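Side-chain contacts in cytosolic phospholipase A2 delta (Homo sapiens, PDB 5IZ5), which hydrolyses glycerophospholipids at the sn-2 position in a calcium-dependent manner, releasing a free fatty acid, with a preference for linoleic acid: residues Ile52-Leu55 with Met61-Lys64; Phe63-Leu68 with Pro74-Ala79; Leu83-Val88 with Arg150-Ile155; Ile115-Pro120 with Leu124-Ser129. The protein carries 3 engineered substitutions. All coordinates share one frame; numbering follows the deposited sequence.

Contact 1. Residues Ile52-Leu55 with Met61-Lys64; sequences ILQL and MKFK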
loop_
_atom_site.group_PDB
_atom_site.type_symbol
_atom_site.label_atom_id
_atom_site.label_comp_id
_atom_site.label_asym_id
_atom_site.label_seq_id
_atom_site.Cartn_x
_atom_site.Cartn_y
_atom_site.Cartn_z
ATOM N N ILE B 52 -28.452 -13.736 -11.849
ATOM C CA ILE B 52 -27.615 -13.905 -10.673
ATOM C C ILE B 52 -27.778 -12.667 -9.795
ATOM O O ILE B 52 -27.808 -11.547 -10.308
ATOM C CB ILE B 52 -26.144 -14.134 -11.084
ATOM C CG1 ILE B 52 -26.034 -15.523 -11.743
ATOM C CG2 ILE B 52 -25.200 -14.005 -9.894
ATOM C CD1 ILE B 52 -24.644 -16.124 -11.851
ATOM N N LEU B 53 -27.912 -12.880 -8.485
ATOM C CA LEU B 53 -27.897 -11.792 -7.511
ATOM C C LEU B 53 -26.713 -11.960 -6.575
ATOM O O LEU B 53 -26.529 -13.021 -5.968
ATOM C CB LEU B 53 -29.173 -11.756 -6.673
ATOM C CG LEU B 53 -30.525 -11.763 -7.380
ATOM C CD1 LEU B 53 -31.629 -11.611 -6.346
ATOM C CD2 LEU B 53 -30.624 -10.660 -8.419
ATOM N N GLN B 54 -25.915 -10.905 -6.466
ATOM C CA GLN B 54 -24.809 -10.854 -5.528
ATOM C C GLN B 54 -24.895 -9.541 -4.777
ATOM O O GLN B 54 -25.238 -8.515 -5.349
ATOM C CB GLN B 54 -23.480 -10.919 -6.267
ATOM C CG GLN B 54 -23.253 -12.193 -7.050
ATOM C CD GLN B 54 -22.138 -12.002 -8.052
ATOM O OE1 GLN B 54 -22.292 -11.243 -9.010
ATOM N NE2 GLN B 54 -21.010 -12.653 -7.830
ATOM N N LEU B 55 -24.559 -9.580 -3.499
ATOM C CA LEU B 55 -24.511 -8.389 -2.673
ATOM C C LEU B 55 -23.064 -8.164 -2.296
ATOM O O LEU B 55 -22.393 -9.085 -1.842
ATOM C CB LEU B 55 -25.368 -8.571 -1.421
ATOM C CG LEU B 55 -25.588 -7.343 -0.537
ATOM C CD1 LEU B 55 -26.404 -6.278 -1.255
ATOM C CD2 LEU B 55 -26.264 -7.739 0.765
ATOM N N MET B 61 -22.114 -15.597 -1.255
ATOM C CA MET B 61 -23.541 -15.884 -1.306
ATOM C C MET B 61 -24.099 -15.401 -2.647
ATOM O O MET B 61 -24.268 -14.211 -2.858
ATOM C CB MET B 61 -24.238 -15.150 -0.146
ATOM C CG MET B 61 -23.653 -15.436 1.240
ATOM S SD MET B 61 -23.958 -17.104 1.849
ATOM C CE MET B 61 -25.739 -17.247 1.706
ATOM N N LYS B 62 -24.357 -16.329 -3.560
ATOM C CA LYS B 62 -24.944 -16.032 -4.854
ATOM C C LYS B 62 -26.342 -16.580 -4.812
ATOM O O LYS B 62 -26.550 -17.664 -4.285
ATOM C CB LYS B 62 -24.219 -16.779 -5.978
ATOM C CG LYS B 62 -23.024 -16.067 -6.576
ATOM C CD LYS B 62 -22.686 -16.612 -7.945
ATOM C CE LYS B 62 -21.292 -16.220 -8.409
ATOM N NZ LYS B 62 -21.077 -16.581 -9.837
ATOM N N PHE B 63 -27.288 -15.845 -5.379
ATOM C CA PHE B 63 -28.585 -16.403 -5.721
ATOM C C PHE B 63 -28.711 -16.492 -7.238
ATOM O O PHE B 63 -28.171 -15.665 -7.974
ATOM C CB PHE B 63 -29.721 -15.566 -5.138
ATOM C CG PHE B 63 -29.798 -15.621 -3.638
ATOM C CD1 PHE B 63 -30.025 -16.825 -2.986
ATOM C CD2 PHE B 63 -29.639 -14.471 -2.878
ATOM C CE1 PHE B 63 -30.092 -16.882 -1.602
ATOM C CE2 PHE B 63 -29.705 -14.519 -1.494
ATOM C CZ PHE B 63 -29.933 -15.724 -0.854
ATOM N N LYS B 64 -29.433 -17.507 -7.689
ATOM C CA LYS B 64 -29.569 -17.812 -9.107
ATOM C C LYS B 64 -31.021 -18.187 -9.368
ATOM O O LYS B 64 -31.574 -19.044 -8.678
ATOM C CB LYS B 64 -28.633 -18.969 -9.470
ATOM C CG LYS B 64 -28.575 -19.330 -10.947
ATOM C CD LYS B 64 -27.559 -20.436 -11.201
ATOM C CE LYS B 64 -27.618 -20.948 -12.635
ATOM N NZ LYS B 64 -26.371 -21.660 -13.033
#
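Leu53 and Phe63 form the hydrogen-bonded pair of a beta hairpin in the N-terminal C2 domain, joining strand 49-55 antiparallel to strand 62-64 at the border of a four-stranded sheet. Two nearly straight backbone bonds close the pair: Leu53 N gives its hydrogen to Phe63 O at 2.8 Å, and Phe63 N returns one to Leu53 O at 3.0 Å. Both side chains leave by the same face and meet at their roots, CB of Leu53 lying 4.1 Å from CB of Phe63. Beyond that they part. The isobutyl group of Leu53 sinks among Val30, Val32 and Phe80 of the facing sheet, as a compact branched residue can, while the Phe63 ring leads off to meet Phe82 edge-to-face and also to touch Phe80.

The other face carries Ile52, Gln54 and Lys62. Lys62 starts with CG opposite its carbonyl carbon (chi1 -88°) and then runs extended to its amine, which lays its methylenes beside the Gln54 and Ile52 side chains. It runs alongside Gln54, pointing the same way, with CG of Lys62 3.9 Å from CG of Gln54. A lysine suits this exposed border because its methylenes can cover neighbours while carrying a charged end that tolerates exposure. The Ile52 side chain crosses the lysine chain at a slant: with CG1 beside the backbone N (chi1 -70°), the CG2 branch is left opposite it. The methyl CG2 of Ile52 thus rests 4.1 Å from CD of Lys62, and CD1 of Ile52 stands equally far, 4.1 Å, from NZ of Lys62.

Contact 2. Residues Phe63-Leu68 with Pro74-Ala79; sequences FKTKTL and PVWNEA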
loop_
_atom_site.group_PDB
_atom_site.type_symbol
_atom_site.label_atom_id
_atom_site.label_comp_id
_atom_site.label_asym_id
_atom_site.label_seq_id
_atom_site.Cartn_x
_atom_site.Cartn_y
_atom_site.Cartn_z
ATOM N N PHE B 63 -27.288 -15.845 -5.379
ATOM C CA PHE B 63 -28.585 -16.403 -5.721
ATOM C C PHE B 63 -28.711 -16.492 -7.238
ATOM O O PHE B 63 -28.171 -15.665 -7.974
ATOM C CB PHE B 63 -29.721 -15.566 -5.138
ATOM C CG PHE B 63 -29.798 -15.621 -3.638
ATOM C CD1 PHE B 63 -30.025 -16.825 -2.986
ATOM C CD2 PHE B 63 -29.639 -14.471 -2.878
ATOM C CE1 PHE B 63 -30.092 -16.882 -1.602
ATOM C CE2 PHE B 63 -29.705 -14.519 -1.494
ATOM C CZ PHE B 63 -29.933 -15.724 -0.854
ATOM N N LYS B 64 -29.433 -17.507 -7.689
ATOM C CA LYS B 64 -29.569 -17.812 -9.107
ATOM C C LYS B 64 -31.021 -18.187 -9.368
ATOM O O LYS B 64 -31.574 -19.044 -8.678
ATOM C CB LYS B 64 -28.633 -18.969 -9.470
ATOM C CG LYS B 64 -28.575 -19.330 -10.947
ATOM C CD LYS B 64 -27.559 -20.436 -11.201
ATOM C CE LYS B 64 -27.618 -20.948 -12.635
ATOM N NZ LYS B 64 -26.371 -21.660 -13.033
ATOM N N THR B 65 -31.650 -17.532 -10.342
ATOM C CA THR B 65 -32.999 -17.913 -10.750
ATOM C C THR B 65 -32.908 -19.194 -11.560
ATOM O O THR B 65 -31.817 -19.660 -11.885
ATOM C CB THR B 65 -33.685 -16.853 -11.640
ATOM O OG1 THR B 65 -32.961 -16.709 -12.872
ATOM C CG2 THR B 65 -33.788 -15.509 -10.927
ATOM N N LYS B 66 -34.061 -19.756 -11.896
ATOM C CA LYS B 66 -34.115 -20.843 -12.860
ATOM C C LYS B 66 -33.710 -20.316 -14.230
ATOM O O LYS B 66 -33.878 -19.129 -14.522
ATOM C CB LYS B 66 -35.518 -21.437 -12.926
ATOM C CG LYS B 66 -35.900 -22.219 -11.682
ATOM C CD LYS B 66 -37.172 -23.021 -11.901
ATOM C CE LYS B 66 -37.680 -23.630 -10.605
ATOM N NZ LYS B 66 -38.349 -22.616 -9.745
ATOM N N THR B 67 -33.148 -21.197 -15.050
ATOM C CA THR B 67 -32.816 -20.862 -16.425
ATOM C C THR B 67 -34.047 -21.093 -17.277
ATOM O O THR B 67 -34.643 -22.164 -17.230
ATOM C CB THR B 67 -31.659 -21.724 -16.964
ATOM O OG1 THR B 67 -30.492 -21.502 -16.167
ATOM C CG2 THR B 67 -31.352 -21.370 -18.418
ATOM N N LEU B 68 -34.438 -20.082 -18.044
ATOM C CA LEU B 68 -35.501 -20.250 -19.025
ATOM C C LEU B 68 -34.884 -20.528 -20.388
ATOM O O LEU B 68 -33.696 -20.277 -20.612
ATOM C CB LEU B 68 -36.427 -19.033 -19.044
ATOM C CG LEU B 68 -37.067 -18.698 -17.687
ATOM C CD1 LEU B 68 -38.234 -17.743 -17.869
ATOM C CD2 LEU B 68 -37.530 -19.944 -16.939
ATOM N N PRO B 74 -37.804 -13.262 -20.756
ATOM C CA PRO B 74 -38.069 -14.208 -19.674
ATOM C C PRO B 74 -38.923 -13.635 -18.546
ATOM O O PRO B 74 -38.808 -12.453 -18.225
ATOM C CB PRO B 74 -36.670 -14.531 -19.157
ATOM C CG PRO B 74 -35.891 -13.292 -19.434
ATOM C CD PRO B 74 -36.400 -12.812 -20.759
ATOM N N VAL B 75 -39.773 -14.481 -17.965
ATOM C CA VAL B 75 -40.546 -14.145 -16.770
ATOM C C VAL B 75 -40.236 -15.190 -15.702
ATOM O O VAL B 75 -40.691 -16.329 -15.798
ATOM C CB VAL B 75 -42.063 -14.140 -17.054
ATOM C CG1 VAL B 75 -42.855 -13.824 -15.788
ATOM C CG2 VAL B 75 -42.395 -13.141 -18.154
ATOM N N TRP B 76 -39.450 -14.802 -14.697
ATOM C CA TRP B 76 -39.042 -15.720 -13.631
ATOM C C TRP B 76 -39.983 -15.666 -12.430
ATOM O O TRP B 76 -40.396 -16.703 -11.906
ATOM C CB TRP B 76 -37.631 -15.387 -13.147
ATOM C CG TRP B 76 -36.540 -15.589 -14.150
ATOM C CD1 TRP B 76 -35.920 -16.765 -14.466
ATOM C CD2 TRP B 76 -35.905 -14.577 -14.938
ATOM N NE1 TRP B 76 -34.948 -16.551 -15.416
ATOM C CE2 TRP B 76 -34.918 -15.215 -15.723
ATOM C CE3 TRP B 76 -36.080 -13.193 -15.064
ATOM C CZ2 TRP B 76 -34.109 -14.517 -16.622
ATOM C CZ3 TRP B 76 -35.275 -12.498 -15.960
ATOM C CH2 TRP B 76 -34.298 -13.161 -16.723
ATOM N N ASN B 77 -40.286 -14.449 -11.984
ATOM C CA ASN B 77 -41.060 -14.219 -10.762
ATOM C C ASN B 77 -40.537 -15.029 -9.566
ATOM O O ASN B 77 -41.269 -15.815 -8.963
ATOM C CB ASN B 77 -42.546 -14.509 -11.003
ATOM C CG ASN B 77 -43.419 -14.100 -9.827
ATOM O OD1 ASN B 77 -43.085 -13.178 -9.079
ATOM N ND2 ASN B 77 -44.542 -14.791 -9.654
ATOM N N GLU B 78 -39.259 -14.843 -9.242
ATOM C CA GLU B 78 -38.648 -15.482 -8.078
ATOM C C GLU B 78 -38.180 -14.421 -7.090
ATOM O O GLU B 78 -37.672 -13.368 -7.490
ATOM C CB GLU B 78 -37.468 -16.361 -8.496
ATOM C CG GLU B 78 -37.866 -17.608 -9.264
ATOM C CD GLU B 78 -36.664 -18.418 -9.708
ATOM O OE1 GLU B 78 -35.856 -18.809 -8.840
ATOM O OE2 GLU B 78 -36.530 -18.672 -10.924
ATOM N N ALA B 79 -38.342 -14.716 -5.801
ATOM C CA ALA B 79 -37.969 -13.797 -4.731
ATOM C C ALA B 79 -36.838 -14.373 -3.895
ATOM O O ALA B 79 -36.771 -15.582 -3.676
ATOM C CB ALA B 79 -39.170 -13.503 -3.852
#
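Thr65 and Leu68 take the Trp76 indole between them, in the C2 domain where the chain leaving strand 62-64 passes the start of strand 75-85. The apolar contacts lie over the ring. On one face CB of Thr65 makes a CH-pi contact, 4.0 Å from the centroid of the five-membered ring; on the opposite face lies the branched end of Leu68, whose CG is 3.9 Å from CD1 of Trp76. Leu68 CD1 also packs on Pro74 CB at 3.8 Å.

The polar contacts concern Glu78 and Thr65. Glu78, extended beyond CG, brings OE2 to the backbone of Lys66, whose N donates an almost straight bond of 2.9 Å to the syn lone pair of Glu78 OE2. A chi1 of 64° places Thr65 OG1 between its own N and carbonyl carbon, above the indole, where it donates a hydrogen bond to Lys66 O and accepts one from Val51 N. An alanine at Glu78 would remove the carboxylate, and Lys66 N would probably be left without this acceptor.

Lys66 NZ stays 4.5 Å from Glu78 OE2, beyond a salt bridge, so charge attraction probably only supplements the backbone bond. Polar side chains therefore fasten an irregular segment while the indole supplies a broad apolar surface.

Contact 3. Residues Leu83-Val88 with Arg150-Ile155; sequences LIQSQV and RPENLI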
loop_
_atom_site.group_PDB
_atom_site.type_symbol
_atom_site.label_atom_id
_atom_site.label_comp_id
_atom_site.label_asym_id
_atom_site.label_seq_id
_atom_site.Cartn_x
_atom_site.Cartn_y
_atom_site.Cartn_z
ATOM N N LEU B 83 -30.265 -10.384 4.688
ATOM C CA LEU B 83 -30.155 -9.532 5.873
ATOM C C LEU B 83 -29.238 -8.344 5.539
ATOM O O LEU B 83 -28.115 -8.531 5.074
ATOM C CB LEU B 83 -29.647 -10.320 7.086
ATOM C CG LEU B 83 -30.323 -9.946 8.426
ATOM C CD1 LEU B 83 -31.841 -10.093 8.358
ATOM C CD2 LEU B 83 -29.783 -10.771 9.587
ATOM N N ILE B 84 -29.743 -7.128 5.760
ATOM C CA ILE B 84 -29.068 -5.891 5.370
ATOM C C ILE B 84 -28.693 -5.046 6.596
ATOM O O ILE B 84 -29.544 -4.721 7.427
ATOM C CB ILE B 84 -29.986 -5.059 4.441
ATOM C CG1 ILE B 84 -30.259 -5.813 3.126
ATOM C CG2 ILE B 84 -29.404 -3.674 4.169
ATOM C CD1 ILE B 84 -29.028 -6.184 2.323
ATOM N N GLN B 85 -27.412 -4.700 6.698
ATOM C CA GLN B 85 -26.907 -3.786 7.729
ATOM C C GLN B 85 -26.926 -2.366 7.174
ATOM O O GLN B 85 -26.203 -2.045 6.233
ATOM C CB GLN B 85 -25.491 -4.193 8.151
ATOM C CG GLN B 85 -24.774 -3.266 9.117
ATOM C CD GLN B 85 -25.617 -2.884 10.315
ATOM O OE1 GLN B 85 -26.094 -1.757 10.411
ATOM N NE2 GLN B 85 -25.803 -3.820 11.236
ATOM N N SER B 86 -27.766 -1.519 7.761
ATOM C CA SER B 86 -27.966 -0.148 7.273
ATOM C C SER B 86 -26.711 0.731 7.360
ATOM O O SER B 86 -26.580 1.694 6.615
ATOM C CB SER B 86 -29.108 0.525 8.046
ATOM O OG SER B 86 -28.801 0.626 9.431
ATOM N N GLN B 87 -25.795 0.399 8.264
ATOM C CA GLN B 87 -24.578 1.187 8.473
ATOM C C GLN B 87 -23.439 0.930 7.473
ATOM O O GLN B 87 -22.399 1.619 7.524
ATOM C CB GLN B 87 -24.045 0.940 9.877
ATOM C CG GLN B 87 -24.915 1.463 11.003
ATOM C CD GLN B 87 -25.332 2.911 10.813
ATOM O OE1 GLN B 87 -26.366 3.173 10.205
ATOM N NE2 GLN B 87 -24.539 3.852 11.319
ATOM N N VAL B 88 -23.603 -0.044 6.577
ATOM C CA VAL B 88 -22.600 -0.259 5.533
ATOM C C VAL B 88 -23.169 0.063 4.165
ATOM O O VAL B 88 -24.381 0.119 3.977
ATOM C CB VAL B 88 -21.992 -1.691 5.528
ATOM C CG1 VAL B 88 -21.347 -2.001 6.861
ATOM C CG2 VAL B 88 -23.015 -2.758 5.172
ATOM N N ARG B 150 -31.523 -9.194 17.663
ATOM C CA ARG B 150 -30.681 -8.258 18.422
ATOM C C ARG B 150 -29.879 -7.402 17.447
ATOM O O ARG B 150 -29.755 -7.761 16.278
ATOM C CB ARG B 150 -29.717 -9.004 19.363
ATOM C CG ARG B 150 -28.653 -9.851 18.672
ATOM C CD ARG B 150 -27.637 -10.408 19.660
ATOM N NE ARG B 150 -26.698 -11.347 19.032
ATOM C CZ ARG B 150 -25.647 -11.014 18.275
ATOM N NH1 ARG B 150 -25.362 -9.738 18.021
ATOM N NH2 ARG B 150 -24.872 -11.972 17.759
ATOM N N PRO B 151 -29.320 -6.276 17.921
ATOM C CA PRO B 151 -28.469 -5.511 17.013
ATOM C C PRO B 151 -27.133 -6.216 16.749
ATOM O O PRO B 151 -26.659 -6.984 17.583
ATOM C CB PRO B 151 -28.236 -4.185 17.761
ATOM C CG PRO B 151 -29.063 -4.237 19.008
ATOM C CD PRO B 151 -29.364 -5.679 19.267
ATOM N N GLU B 152 -26.543 -5.959 15.587
ATOM C CA GLU B 152 -25.212 -6.460 15.256
ATOM C C GLU B 152 -24.161 -5.602 15.947
ATOM O O GLU B 152 -24.320 -4.389 16.034
ATOM C CB GLU B 152 -24.999 -6.429 13.742
ATOM C CG GLU B 152 -23.644 -6.960 13.289
ATOM C CD GLU B 152 -23.439 -6.858 11.788
ATOM O OE1 GLU B 152 -24.377 -6.470 11.058
ATOM O OE2 GLU B 152 -22.316 -7.155 11.333
ATOM N N ASN B 153 -23.097 -6.234 16.436
ATOM C CA ASN B 153 -21.976 -5.514 17.031
ATOM C C ASN B 153 -20.908 -5.176 15.988
ATOM O O ASN B 153 -20.097 -6.032 15.606
ATOM C CB ASN B 153 -21.355 -6.322 18.173
ATOM C CG ASN B 153 -22.312 -6.512 19.341
ATOM O OD1 ASN B 153 -23.063 -5.601 19.701
ATOM N ND2 ASN B 153 -22.286 -7.696 19.940
ATOM N N LEU B 154 -20.920 -3.917 15.545
ATOM C CA LEU B 154 -19.987 -3.407 14.542
ATOM C C LEU B 154 -18.815 -2.676 15.184
ATOM O O LEU B 154 -18.934 -2.188 16.305
ATOM C CB LEU B 154 -20.704 -2.417 13.634
ATOM C CG LEU B 154 -21.988 -2.848 12.935
ATOM C CD1 LEU B 154 -22.566 -1.670 12.174
ATOM C CD2 LEU B 154 -21.724 -4.018 12.004
ATOM N N ILE B 155 -17.698 -2.604 14.457
ATOM C CA ILE B 155 -16.562 -1.742 14.799
ATOM C C ILE B 155 -16.226 -0.899 13.572
ATOM O O ILE B 155 -16.058 -1.454 12.486
ATOM C CB ILE B 155 -15.313 -2.548 15.215
ATOM C CG1 ILE B 155 -15.647 -3.457 16.406
ATOM C CG2 ILE B 155 -14.163 -1.609 15.580
ATOM C CD1 ILE B 155 -14.587 -4.497 16.716
#
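Gln85, on strand 75-85, reaches to Glu152 and Leu154, a buried contact between strands 75-85 and 152-156, both of which pair with strand 21-36. Its CB lies 3.9 Å from OE1 of Glu152. CG, opposite the backbone N (chi1 174°), passes 3.8 Å from OE1 of Glu152 and also nears Leu154 CD1; the chain then bends at chi2 (49°). CD meets a methyl, Leu154 CD1, at 3.8 Å, the two side chains approaching from opposite directions.

At the tip the two amide atoms part company. NE2 donates a nearly straight bond of 3.0 Å to Glu152 OE1; the acceptor lies in the amide plane, yet the hydrogen arrives from above the carboxylate plane. OE1 of Gln85 turns back to accept from Gln87 N at 3.1 Å, within the type I turn from Gln85 to Val88, and also bonds to Ser23. Glutamine suits the place because one neutral group can both give and accept. A leucine here would probably leave Glu152 OE1 without this donor and Gln87 N without its side-chain acceptor.

Leu154 CD1 also packs on CB of Gln87, 3.8 Å away, so one methyl touches both glutamines. Strand 21-36 thus links the two strands of the contact, and strand 160-172 flanks strand 152-156, its Arg163 forming a salt bridge with Glu152 OE2.

Contact 4. Residues Ile115-Pro120 with Leu124-Ser129; sequences ISEVLP and LRKTFS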
loop_
_atom_site.group_PDB
_atom_site.type_symbol
_atom_site.label_atom_id
_atom_site.label_comp_id
_atom_site.label_asym_id
_atom_site.label_seq_id
_atom_site.Cartn_x
_atom_site.Cartn_y
_atom_site.Cartn_z
ATOM N N ILE B 115 -28.739 -0.117 -2.742
ATOM C CA ILE B 115 -30.043 -0.380 -2.133
ATOM C C ILE B 115 -30.428 0.616 -1.024
ATOM O O ILE B 115 -31.482 0.471 -0.429
ATOM C CB ILE B 115 -30.155 -1.825 -1.580
ATOM C CG1 ILE B 115 -29.124 -2.069 -0.476
ATOM C CG2 ILE B 115 -29.996 -2.843 -2.706
ATOM C CD1 ILE B 115 -29.445 -3.253 0.407
ATOM N N SER B 116 -29.600 1.620 -0.738
ATOM C CA SER B 116 -29.977 2.650 0.235
ATOM C C SER B 116 -31.201 3.446 -0.227
ATOM O O SER B 116 -31.851 4.097 0.583
ATOM C CB SER B 116 -28.807 3.595 0.539
ATOM O OG SER B 116 -28.400 4.320 -0.608
ATOM N N GLU B 117 -31.517 3.382 -1.521
ATOM C CA GLU B 117 -32.745 3.982 -2.052
ATOM C C GLU B 117 -34.008 3.352 -1.461
ATOM O O GLU B 117 -35.026 4.028 -1.319
ATOM C CB GLU B 117 -32.803 3.856 -3.583
ATOM C CG GLU B 117 -33.947 4.643 -4.222
ATOM C CD GLU B 117 -34.103 4.398 -5.714
ATOM O OE1 GLU B 117 -34.775 5.212 -6.381
ATOM O OE2 GLU B 117 -33.579 3.395 -6.227
ATOM N N VAL B 118 -33.950 2.062 -1.138
ATOM C CA VAL B 118 -35.137 1.341 -0.667
ATOM C C VAL B 118 -35.387 1.652 0.819
ATOM O O VAL B 118 -34.580 1.338 1.694
ATOM C CB VAL B 118 -35.112 -0.182 -1.001
ATOM C CG1 VAL B 118 -33.794 -0.841 -0.640
ATOM C CG2 VAL B 118 -36.276 -0.912 -0.342
ATOM N N LEU B 119 -36.515 2.306 1.080
ATOM C CA LEU B 119 -36.887 2.723 2.429
ATOM C C LEU B 119 -37.798 1.681 3.075
ATOM O O LEU B 119 -38.658 1.109 2.403
ATOM C CB LEU B 119 -37.575 4.088 2.381
ATOM C CG LEU B 119 -36.703 5.222 1.825
ATOM C CD1 LEU B 119 -37.538 6.466 1.561
ATOM C CD2 LEU B 119 -35.547 5.535 2.769
ATOM N N PRO B 120 -37.609 1.425 4.383
ATOM C CA PRO B 120 -38.373 0.371 5.058
ATOM C C PRO B 120 -39.882 0.593 4.989
ATOM O O PRO B 120 -40.346 1.720 5.139
ATOM C CB PRO B 120 -37.862 0.417 6.507
ATOM C CG PRO B 120 -37.134 1.707 6.650
ATOM C CD PRO B 120 -36.651 2.087 5.287
ATOM N N LEU B 124 -40.681 -0.803 -3.413
ATOM C CA LEU B 124 -40.104 -0.033 -4.503
ATOM C C LEU B 124 -40.061 -0.892 -5.765
ATOM O O LEU B 124 -39.429 -1.949 -5.782
ATOM C CB LEU B 124 -38.702 0.448 -4.121
ATOM C CG LEU B 124 -38.026 1.455 -5.055
ATOM C CD1 LEU B 124 -38.794 2.768 -5.113
ATOM C CD2 LEU B 124 -36.595 1.699 -4.602
ATOM N N ARG B 125 -40.762 -0.445 -6.805
ATOM C CA ARG B 125 -40.732 -1.104 -8.110
ATOM C C ARG B 125 -39.709 -0.426 -9.000
ATOM O O ARG B 125 -39.692 0.798 -9.118
ATOM C CB ARG B 125 -42.118 -1.107 -8.765
ATOM C CG ARG B 125 -42.972 -2.290 -8.335
ATOM C CD ARG B 125 -44.436 -2.103 -8.670
ATOM N NE ARG B 125 -45.259 -3.105 -7.983
ATOM C CZ ARG B 125 -46.500 -2.907 -7.541
ATOM N NH1 ARG B 125 -47.092 -1.723 -7.676
ATOM N NH2 ARG B 125 -47.153 -3.898 -6.939
ATOM N N LYS B 126 -38.847 -1.237 -9.610
ATOM C CA LYS B 126 -37.736 -0.738 -10.405
ATOM C C LYS B 126 -37.692 -1.418 -11.773
ATOM O O LYS B 126 -37.882 -2.631 -11.882
ATOM C CB LYS B 126 -36.421 -0.970 -9.650
ATOM C CG LYS B 126 -36.007 0.182 -8.742
ATOM C CD LYS B 126 -35.134 1.168 -9.500
ATOM C CE LYS B 126 -35.047 2.502 -8.790
ATOM N NZ LYS B 126 -33.914 3.319 -9.301
ATOM N N THR B 127 -37.469 -0.617 -12.814
ATOM C CA THR B 127 -37.158 -1.124 -14.143
ATOM C C THR B 127 -35.765 -0.622 -14.492
ATOM O O THR B 127 -35.556 0.581 -14.634
ATOM C CB THR B 127 -38.179 -0.650 -15.199
ATOM O OG1 THR B 127 -39.458 -1.223 -14.909
ATOM C CG2 THR B 127 -37.758 -1.073 -16.616
ATOM N N PHE B 128 -34.817 -1.546 -14.616
ATOM C CA PHE B 128 -33.426 -1.194 -14.884
ATOM C C PHE B 128 -33.142 -1.239 -16.382
ATOM O O PHE B 128 -33.526 -2.202 -17.050
ATOM C CB PHE B 128 -32.492 -2.154 -14.149
ATOM C CG PHE B 128 -32.564 -2.050 -12.646
ATOM C CD1 PHE B 128 -32.014 -0.960 -11.989
ATOM C CD2 PHE B 128 -33.160 -3.051 -11.886
ATOM C CE1 PHE B 128 -32.066 -0.858 -10.606
ATOM C CE2 PHE B 128 -33.215 -2.958 -10.501
ATOM C CZ PHE B 128 -32.667 -1.859 -9.859
ATOM N N SER B 129 -32.456 -0.212 -16.888
ATOM C CA SER B 129 -32.134 -0.081 -18.314
ATOM C C SER B 129 -30.636 -0.014 -18.512
ATOM O O SER B 129 -29.949 0.616 -17.722
ATOM C CB SER B 129 -32.730 1.191 -18.909
ATOM O OG SER B 129 -31.995 1.598 -20.056
#
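Glu117 and Lys126 approach each other from opposite directions, the one leaving the short 3-10 segment 115-117, the other strand 124-129, across the short connection between them in the C2 domain. Glu117 is fully stretched: with CG opposite its backbone N (chi1 -171°) and the rest extended, its carboxylate is carried straight out to the strand. Lys126 instead bends at chi2 (-90°) before its amine reaches the acid. NZ of Lys126 stands 3.1 Å from OE2 of Glu117 in a salt bridge whose hydrogen bond is weak, and CE of Lys126 is just as near that oxygen.

Leu124 crosses the Glu117 chain at about a right angle. Its methyl CD2 sits 4.0 Å from CG of Glu117 and also touches the carboxylate carbon, so the acid's aliphatic part is lined by a hydrocarbon. The same CD2 lies 4.3 Å from CB of Val118, a beta-branched residue that packs inward against Phe142 and Met144 of strand 137-146.

Glu117 OE2 is bonded to Tyr113 OH as well, and this second partner probably helps fix the carboxylate. Long, flexible acid and base residues suit this partly exposed place, where their attraction complements the apolar contact of Leu124 with Val118.

In the fold
Contacts 1 and 2 follow one another along the chain, sharing Phe63 and Lys64, with centres 12 Å apart. Contact 2 lies nearer the predicted calcium sites: the Leu68 side chain is about 7 Å from that of Asp48, whereas in contact 1 the Ile52 side chain is about 11 Å from that of Asp98. Contacts 3 and 4 lie away from the calcium sites and the active site, contact 4 falling within the chain loop that contact 3 closes. Ile84 connects three of them through the sandwich interior, its CD1 touching Leu55 CD2 of contact 1 and Ile115 CD1 of contact 4, each at 3.5 Å. Contacts 2 and 3, 29 Å apart between centres, lie toward the two ends of strand 75-85.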